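Local coordinates for protein laminin subunit ALPHA-1 (PDB 2JD4) that forms part of basement-membrane laminin-111 and, through its paired LG4-5 domains, probably contributes to attachment of laminin at the cell surface, at residues G16-A21 / C193-Q198; H22-S27 / A167-I172. The protein carries 4 engineered substitutions. One frame throughout, in Å; residues are numbered along the deposited sequence.

Interaction 1. Residues G16-A21 / C193-Q198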
ATOM      1  N   GLY A  16       0.048 -19.873   1.878  1.00 25.84           N
ATOM      2  CA  GLY A  16      -0.550 -20.386   0.658  1.00 24.57           C
ATOM      3  C   GLY A  16      -1.461 -19.311   0.074  1.00 24.80           C
ATOM      4  O   GLY A  16      -1.593 -18.241   0.670  1.00 22.49           O
ATOM      5  N   TYR A  17      -2.104 -19.581  -1.063  1.00 24.74           N
ATOM      6  CA  TYR A  17      -2.973 -18.582  -1.699  1.00 25.57           C
ATOM      7  C   TYR A  17      -4.445 -18.936  -1.798  1.00 26.32           C
ATOM      8  O   TYR A  17      -4.812 -20.105  -1.864  1.00 28.62           O
ATOM      9  CB  TYR A  17      -2.478 -18.263  -3.110  1.00 26.58           C
ATOM     10  CG  TYR A  17      -1.072 -17.734  -3.164  1.00 29.89           C
ATOM     11  CD1 TYR A  17       0.007 -18.591  -3.360  1.00 30.92           C
ATOM     12  CD2 TYR A  17      -0.817 -16.375  -3.000  1.00 30.63           C
ATOM     13  CE1 TYR A  17       1.308 -18.109  -3.391  1.00 32.86           C
ATOM     14  CE2 TYR A  17       0.485 -15.881  -3.029  1.00 30.60           C
ATOM     15  CZ  TYR A  17       1.539 -16.754  -3.224  1.00 29.23           C
ATOM     16  OH  TYR A  17       2.826 -16.274  -3.250  1.00 33.17           O
ATOM     17  N   VAL A  18      -5.282 -17.904  -1.832  1.00 25.43           N
ATOM     18  CA  VAL A  18      -6.725 -18.080  -1.942  1.00 25.25           C
ATOM     19  C   VAL A  18      -7.088 -18.298  -3.411  1.00 25.06           C
ATOM     20  O   VAL A  18      -6.685 -17.529  -4.278  1.00 24.15           O
ATOM     21  CB  VAL A  18      -7.485 -16.830  -1.425  1.00 26.69           C
ATOM     22  CG1 VAL A  18      -8.990 -17.049  -1.528  1.00 28.83           C
ATOM     23  CG2 VAL A  18      -7.094 -16.534   0.012  1.00 26.84           C
ATOM     24  N   ALA A  19      -7.846 -19.350  -3.694  1.00 25.56           N
ATOM     25  CA  ALA A  19      -8.251 -19.640  -5.064  1.00 24.11           C
ATOM     26  C   ALA A  19      -9.377 -18.711  -5.514  1.00 22.03           C
ATOM     27  O   ALA A  19     -10.281 -18.399  -4.744  1.00 23.83           O
ATOM     28  CB  ALA A  19      -8.704 -21.096  -5.176  1.00 24.52           C
ATOM     29  N   GLY A  20      -9.311 -18.261  -6.762  1.00 20.43           N
ATOM     30  CA  GLY A  20     -10.357 -17.402  -7.291  1.00 23.05           C
ATOM     31  C   GLY A  20     -10.502 -16.057  -6.597  1.00 25.73           C
ATOM     32  O   GLY A  20     -11.619 -15.568  -6.393  1.00 26.89           O
ATOM     33  N   ALA A  21      -9.377 -15.468  -6.215  1.00 19.54           N
ATOM     34  CA  ALA A  21      -9.401 -14.164  -5.564  1.00 18.72           C
ATOM     35  C   ALA A  21      -8.240 -13.362  -6.123  1.00 19.62           C
ATOM     36  O   ALA A  21      -7.237 -13.939  -6.561  1.00 17.53           O
ATOM     37  CB  ALA A  21      -9.264 -14.315  -4.056  1.00 15.97           C
ATOM     38  N   CYS A 193      -3.849 -13.481  -3.397  1.00 15.16           N
ATOM     39  CA  CYS A 193      -4.010 -13.126  -1.994  1.00 18.34           C
ATOM     40  C   CYS A 193      -3.552 -14.257  -1.085  1.00 18.85           C
ATOM     41  O   CYS A 193      -3.793 -15.427  -1.378  1.00 18.98           O
ATOM     42  CB  CYS A 193      -5.476 -12.870  -1.666  1.00 20.31           C
ATOM     43  SG  CYS A 193      -6.414 -11.910  -2.882  1.00 20.95           S
ATOM     44  N   TYR A 194      -2.915 -13.903   0.025  1.00 16.82           N
ATOM     45  CA  TYR A 194      -2.471 -14.900   0.992  1.00 17.60           C
ATOM     46  C   TYR A 194      -3.721 -15.387   1.731  1.00 19.36           C
ATOM     47  O   TYR A 194      -4.656 -14.609   1.965  1.00 19.18           O
ATOM     48  CB  TYR A 194      -1.483 -14.274   1.990  1.00 18.56           C
ATOM     49  CG  TYR A 194      -0.149 -13.885   1.390  1.00 21.97           C
ATOM     50  CD1 TYR A 194       0.254 -12.549   1.332  1.00 22.21           C
ATOM     51  CD2 TYR A 194       0.719 -14.856   0.885  1.00 20.19           C
ATOM     52  CE1 TYR A 194       1.492 -12.194   0.789  1.00 23.00           C
ATOM     53  CE2 TYR A 194       1.954 -14.510   0.339  1.00 19.82           C
ATOM     54  CZ  TYR A 194       2.333 -13.183   0.295  1.00 21.57           C
ATOM     55  OH  TYR A 194       3.553 -12.849  -0.249  1.00 27.72           O
ATOM     56  N   VAL A 195      -3.757 -16.673   2.078  1.00 16.76           N
ATOM     57  CA  VAL A 195      -4.903 -17.221   2.804  1.00 16.63           C
ATOM     58  C   VAL A 195      -5.075 -16.407   4.079  1.00 18.60           C
ATOM     59  O   VAL A 195      -6.195 -16.112   4.491  1.00 22.70           O
ATOM     60  CB  VAL A 195      -4.683 -18.721   3.169  1.00 16.57           C
ATOM     61  CG1 VAL A 195      -5.776 -19.213   4.121  1.00 17.48           C
ATOM     62  CG2 VAL A 195      -4.695 -19.557   1.904  1.00 15.51           C
ATOM     63  N   VAL A 196      -3.952 -16.041   4.684  1.00 17.34           N
ATOM     64  CA  VAL A 196      -3.937 -15.246   5.912  1.00 21.51           C
ATOM     65  C   VAL A 196      -2.954 -14.088   5.739  1.00 20.39           C
ATOM     66  O   VAL A 196      -1.787 -14.310   5.414  1.00 17.44           O
ATOM     67  CB  VAL A 196      -3.468 -16.076   7.127  1.00 23.72           C
ATOM     68  CG1 VAL A 196      -3.519 -15.220   8.379  1.00 30.98           C
ATOM     69  CG2 VAL A 196      -4.333 -17.312   7.289  1.00 31.06           C
ATOM     70  N   ALA A 197      -3.422 -12.860   5.968  1.00 18.54           N
ATOM     71  CA  ALA A 197      -2.567 -11.684   5.820  1.00 20.19           C
ATOM     72  C   ALA A 197      -2.638 -10.746   7.023  1.00 20.43           C
ATOM     73  O   ALA A 197      -3.548 -10.841   7.851  1.00 19.50           O
ATOM     74  CB  ALA A 197      -2.947 -10.919   4.549  1.00 20.74           C
ATOM     75  N   GLN A 198      -1.658  -9.851   7.109  1.00 16.30           N
ATOM     76  CA  GLN A 198      -1.583  -8.868   8.181  1.00 16.93           C
ATOM     77  C   GLN A 198      -1.199  -7.537   7.543  1.00 15.49           C
ATOM     78  O   GLN A 198      -0.660  -7.514   6.439  1.00 17.91           O
ATOM     79  CB  GLN A 198      -0.543  -9.289   9.230  1.00 17.44           C
ATOM     80  CG  GLN A 198       0.887  -9.486   8.718  1.00 18.26           C
ATOM     81  CD  GLN A 198       1.851  -9.926   9.828  1.00 17.97           C
ATOM     82  OE1 GLN A 198       1.940  -9.287  10.872  1.00 22.28           O
ATOM     83  NE2 GLN A 198       2.569 -11.022   9.597  1.00 18.60           N
TER
HETATM   84  O   HOH W   1      -5.424 -15.300  -4.753  1.00 16.08           O

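Interaction 2. Residues H22-S27 / A167-I172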
ATOM      1  N   HIS A  22      -8.367 -12.038  -6.111  1.00 12.68           N
ATOM      2  CA  HIS A  22      -7.301 -11.189  -6.631  1.00 14.69           C
ATOM      3  C   HIS A  22      -6.900 -10.088  -5.646  1.00 15.20           C
ATOM      4  O   HIS A  22      -7.752  -9.497  -4.979  1.00 14.87           O
ATOM      5  CB  HIS A  22      -7.751 -10.559  -7.959  1.00 16.28           C
ATOM      6  CG  HIS A  22      -8.075 -11.565  -9.023  1.00 21.16           C
ATOM      7  ND1 HIS A  22      -7.129 -12.058  -9.897  1.00 24.54           N
ATOM      8  CD2 HIS A  22      -9.236 -12.182  -9.343  1.00 18.39           C
ATOM      9  CE1 HIS A  22      -7.694 -12.933 -10.709  1.00 24.40           C
ATOM     10  NE2 HIS A  22      -8.973 -13.028 -10.393  1.00 21.89           N
ATOM     11  N   GLN A  23      -5.600  -9.818  -5.567  1.00 14.73           N
ATOM     12  CA  GLN A  23      -5.087  -8.773  -4.691  1.00 17.05           C
ATOM     13  C   GLN A  23      -4.801  -7.543  -5.548  1.00 16.69           C
ATOM     14  O   GLN A  23      -4.100  -7.637  -6.550  1.00 14.04           O
ATOM     15  CB  GLN A  23      -3.784  -9.211  -4.009  1.00 18.99           C
ATOM     16  CG  GLN A  23      -3.183  -8.143  -3.082  1.00 16.65           C
ATOM     17  CD  GLN A  23      -3.880  -8.065  -1.733  1.00 22.70           C
ATOM     18  OE1 GLN A  23      -3.661  -7.128  -0.966  1.00 26.75           O
ATOM     19  NE2 GLN A  23      -4.715  -9.059  -1.434  1.00 23.81           N
ATOM     20  N   PHE A  24      -5.342  -6.397  -5.149  1.00 15.49           N
ATOM     21  CA  PHE A  24      -5.119  -5.156  -5.878  1.00 15.79           C
ATOM     22  C   PHE A  24      -4.285  -4.203  -5.017  1.00 15.31           C
ATOM     23  O   PHE A  24      -3.869  -4.552  -3.912  1.00 13.23           O
ATOM     24  CB  PHE A  24      -6.459  -4.508  -6.256  1.00 13.47           C
ATOM     25  CG  PHE A  24      -7.315  -5.367  -7.142  1.00 13.10           C
ATOM     26  CD1 PHE A  24      -8.193  -6.298  -6.592  1.00 13.82           C
ATOM     27  CD2 PHE A  24      -7.223  -5.267  -8.531  1.00 11.96           C
ATOM     28  CE1 PHE A  24      -8.972  -7.124  -7.415  1.00 13.94           C
ATOM     29  CE2 PHE A  24      -7.991  -6.081  -9.360  1.00 15.55           C
ATOM     30  CZ  PHE A  24      -8.869  -7.014  -8.799  1.00 14.18           C
ATOM     31  N   GLY A  25      -4.032  -3.003  -5.528  1.00 14.45           N
ATOM     32  CA  GLY A  25      -3.249  -2.042  -4.771  1.00 15.07           C
ATOM     33  C   GLY A  25      -1.737  -2.244  -4.788  1.00 15.43           C
ATOM     34  O   GLY A  25      -1.021  -1.516  -4.104  1.00 15.91           O
ATOM     35  N   LEU A  26      -1.238  -3.216  -5.547  1.00 13.11           N
ATOM     36  CA  LEU A  26       0.210  -3.436  -5.612  1.00 15.18           C
ATOM     37  C   LEU A  26       0.861  -2.223  -6.285  1.00 19.94           C
ATOM     38  O   LEU A  26       1.988  -1.845  -5.957  1.00 18.65           O
ATOM     39  CB  LEU A  26       0.524  -4.722  -6.380  1.00 20.05           C
ATOM     40  CG  LEU A  26       0.066  -5.996  -5.660  1.00 20.41           C
ATOM     41  CD1 LEU A  26       0.160  -7.161  -6.618  1.00 27.33           C
ATOM     42  CD2 LEU A  26       0.923  -6.247  -4.413  1.00 13.58           C
ATOM     43  N   SER A  27       0.150  -1.628  -7.239  1.00 17.93           N
ATOM     44  CA  SER A  27       0.610  -0.413  -7.903  1.00 18.17           C
ATOM     45  C   SER A  27      -0.614   0.499  -7.845  1.00 17.78           C
ATOM     46  O   SER A  27      -1.711   0.040  -7.525  1.00 15.99           O
ATOM     47  CB  SER A  27       1.002  -0.672  -9.360  1.00 17.06           C
ATOM     48  OG  SER A  27      -0.131  -0.651 -10.204  1.00 26.36           O
ATOM     49  N   ALA A 167      -6.419  -4.277  -1.529  1.00 15.67           N
ATOM     50  CA  ALA A 167      -7.281  -5.286  -0.928  1.00 16.21           C
ATOM     51  C   ALA A 167      -7.436  -6.509  -1.816  1.00 15.48           C
ATOM     52  O   ALA A 167      -7.121  -6.469  -3.006  1.00 14.29           O
ATOM     53  CB  ALA A 167      -8.668  -4.687  -0.653  1.00 15.62           C
ATOM     54  N   CYS A 168      -7.940  -7.582  -1.216  1.00 14.00           N
ATOM     55  CA  CYS A 168      -8.204  -8.827  -1.919  1.00 13.94           C
ATOM     56  C   CYS A 168      -9.694  -8.831  -2.218  1.00 15.61           C
ATOM     57  O   CYS A 168     -10.507  -8.526  -1.347  1.00 15.69           O
ATOM     58  CB  CYS A 168      -7.867 -10.029  -1.038  1.00 16.70           C
ATOM     59  SG  CYS A 168      -8.151 -11.619  -1.884  1.00 22.37           S
ATOM     60  N   ILE A 169     -10.055  -9.168  -3.448  1.00 14.06           N
ATOM     61  CA  ILE A 169     -11.458  -9.209  -3.825  1.00 17.92           C
ATOM     62  C   ILE A 169     -11.802 -10.588  -4.376  1.00 14.31           C
ATOM     63  O   ILE A 169     -11.090 -11.125  -5.217  1.00 18.53           O
ATOM     64  CB  ILE A 169     -11.787  -8.143  -4.887  1.00 16.53           C
ATOM     65  CG1 ILE A 169     -11.483  -6.746  -4.339  1.00 18.43           C
ATOM     66  CG2 ILE A 169     -13.264  -8.219  -5.256  1.00 18.36           C
ATOM     67  CD1 ILE A 169     -11.748  -5.622  -5.340  1.00 15.73           C
ATOM     68  N   GLY A 170     -12.888 -11.163  -3.876  1.00 16.65           N
ATOM     69  CA  GLY A 170     -13.300 -12.471  -4.334  1.00 16.77           C
ATOM     70  C   GLY A 170     -14.201 -12.349  -5.547  1.00 17.99           C
ATOM     71  O   GLY A 170     -13.954 -11.538  -6.442  1.00 16.69           O
ATOM     72  N   GLU A 171     -15.265 -13.141  -5.562  1.00 17.79           N
ATOM     73  CA  GLU A 171     -16.201 -13.131  -6.674  1.00 18.25           C
ATOM     74  C   GLU A 171     -17.075 -11.871  -6.649  1.00 16.98           C
ATOM     75  O   GLU A 171     -17.296 -11.277  -5.598  1.00 18.69           O
ATOM     76  CB  GLU A 171     -17.092 -14.381  -6.617  1.00 21.68           C
ATOM     77  CG  GLU A 171     -16.342 -15.719  -6.646  1.00 24.94           C
ATOM     78  CD  GLU A 171     -15.412 -15.861  -7.837  1.00 30.18           C
ATOM     79  OE1 GLU A 171     -15.733 -15.322  -8.918  1.00 32.77           O
ATOM     80  OE2 GLU A 171     -14.359 -16.524  -7.702  1.00 35.53           O
ATOM     81  N   ILE A 172     -17.567 -11.475  -7.816  1.00 19.83           N
ATOM     82  CA  ILE A 172     -18.427 -10.301  -7.925  1.00 19.45           C
ATOM     83  C   ILE A 172     -19.602 -10.586  -8.857  1.00 23.39           C
ATOM     84  O   ILE A 172     -19.450 -11.229  -9.902  1.00 23.30           O
ATOM     85  CB  ILE A 172     -17.629  -9.066  -8.427  1.00 18.65           C
ATOM     86  CG1 ILE A 172     -18.577  -7.885  -8.662  1.00 18.84           C
ATOM     87  CG2 ILE A 172     -16.851  -9.422  -9.685  1.00 23.32           C
ATOM     88  CD1 ILE A 172     -17.875  -6.596  -9.102  1.00 24.61           C
TER

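Interaction 1. Residues G16-A21 / C193-Q198
Tyr17 and Tyr194 lie side by side, their side chains pointing the same way, the rings nearly parallel (planes at 21°) but slid apart, so they barely overlap. The centroids are 5.5 Å apart, and the nearest approach is Tyr17 CE2 to Tyr194 CE2 at 3.9 Å. In both residues CG sits anti to the carbonyl carbon (chi1 -59° in Tyr17, -68° in Tyr194), which starts the two rings off alike from backbones joined by a single bridge. Two hydrogen bonds flank that bridge. Val18 N reaches Cys193 O at 2.9 Å, and the same oxygen lies at the edge of the Tyr17 ring, near its plane, 3.5 Å from CD2. Val195 N meets Gly16 O at 3.0 Å. Next to the bridge Val18 brings its CG2 branch to within 3.6 Å of Val195 CA, while Ala21 CB rests on Cys193 SG. Where the loop bends away, a water fills in: it donates to Val18 O and Ala21 O and accepts from Cys193 N. Each ring has a further partner elsewhere: Arg192 makes a cation-pi contact with Tyr17, whereas Tyr194 packs on Ser377 and Pro379 near the C-terminus. An alanine at Tyr194 would probably leave the Tyr17 ring without its ring partner and freer to turn, and uncover part of Pro379. The chemistry is thus mixed: directed backbone bonds and one bridging water hold the two segments in place, and the offset rings add a mostly dispersive contact on the surface, consistent with a small junction joining the N-terminal segment to the link between the LG domains.

Interaction 2. Residues H22-S27 / A167-I172
Phe24 and Ile169 make the dense part of this contact, their side chains crossing at about a right angle with Phe24 CE1 3.8 Å from Ile169 CD1. Phe24 CG lies beside the backbone N, anti to the carbonyl carbon (chi1 -61°), and the ring then reaches across to the whole CB-CG1-CD1 arm of the isoleucine. Leu32 packs against Phe24 and Leu146 against Ile169, so the pair is buried between this sheet and the strands facing it. On the other face Gln23 and Cys168 form the non-hydrogen-bonded pair. The glutamine chain bends at chi2 (79°), and its amide ends close over the neighbouring strand, NE2 only 3.3 Å from Cys168 CB; the sulphur of Cys168 goes on to a disulfide with Cys193. Three backbone bonds hold the strands together. The hydrogen-bonded pair exchanges two, His22 N to Ile169 O at 3.0 Å and Ile169 N to His22 O at 2.8 Å. Phe24 N adds the third, to Ala167 O, also at 2.8 Å. The looser end is at His22. Its side chain shares a face with Ile169, yet His22 CB comes no nearer than 4.4 Å to Ile169 O, and the imidazole beyond it stands farther off. The side chain touches Leu32 and Lys181 instead, and the residue is partly exposed. Further along, Glu171 stands on the surface, its OE2 still 7.0 Å from His22 NE2, too far for a direct pairing. Strand 167-174 also pairs antiparallel with strand 44-53, so the short strand 22-23 lies along its other edge. Such an arrangement, an antiparallel sheet whose apolar face packs on a second sheet, is that of the beta-sandwich of laminin G domains, related to the concanavalin-like fold.

Overall arrangement
Along the chain the order is 16-21, 22-27, 167-172, 193-198, so interaction 2 falls within the span that interaction 1 closes, and the two first segments run on without a break. Their centres are about 10 Å apart. The Cys168-Cys193 disulfide, with its sulphurs (SG to SG) 2.0 Å apart, ties one directly to the other. Interaction 2 belongs to the sandwich of the first LG domain, whereas interaction 1 lies where the chain leaves it: 193-198 leads to strand 201-204 of the second, and strand 197-198 pairs with 378-379. With Cys9 bonded to Cys281, the N-terminal segment is linked to both domains, which probably restrains how they sit together.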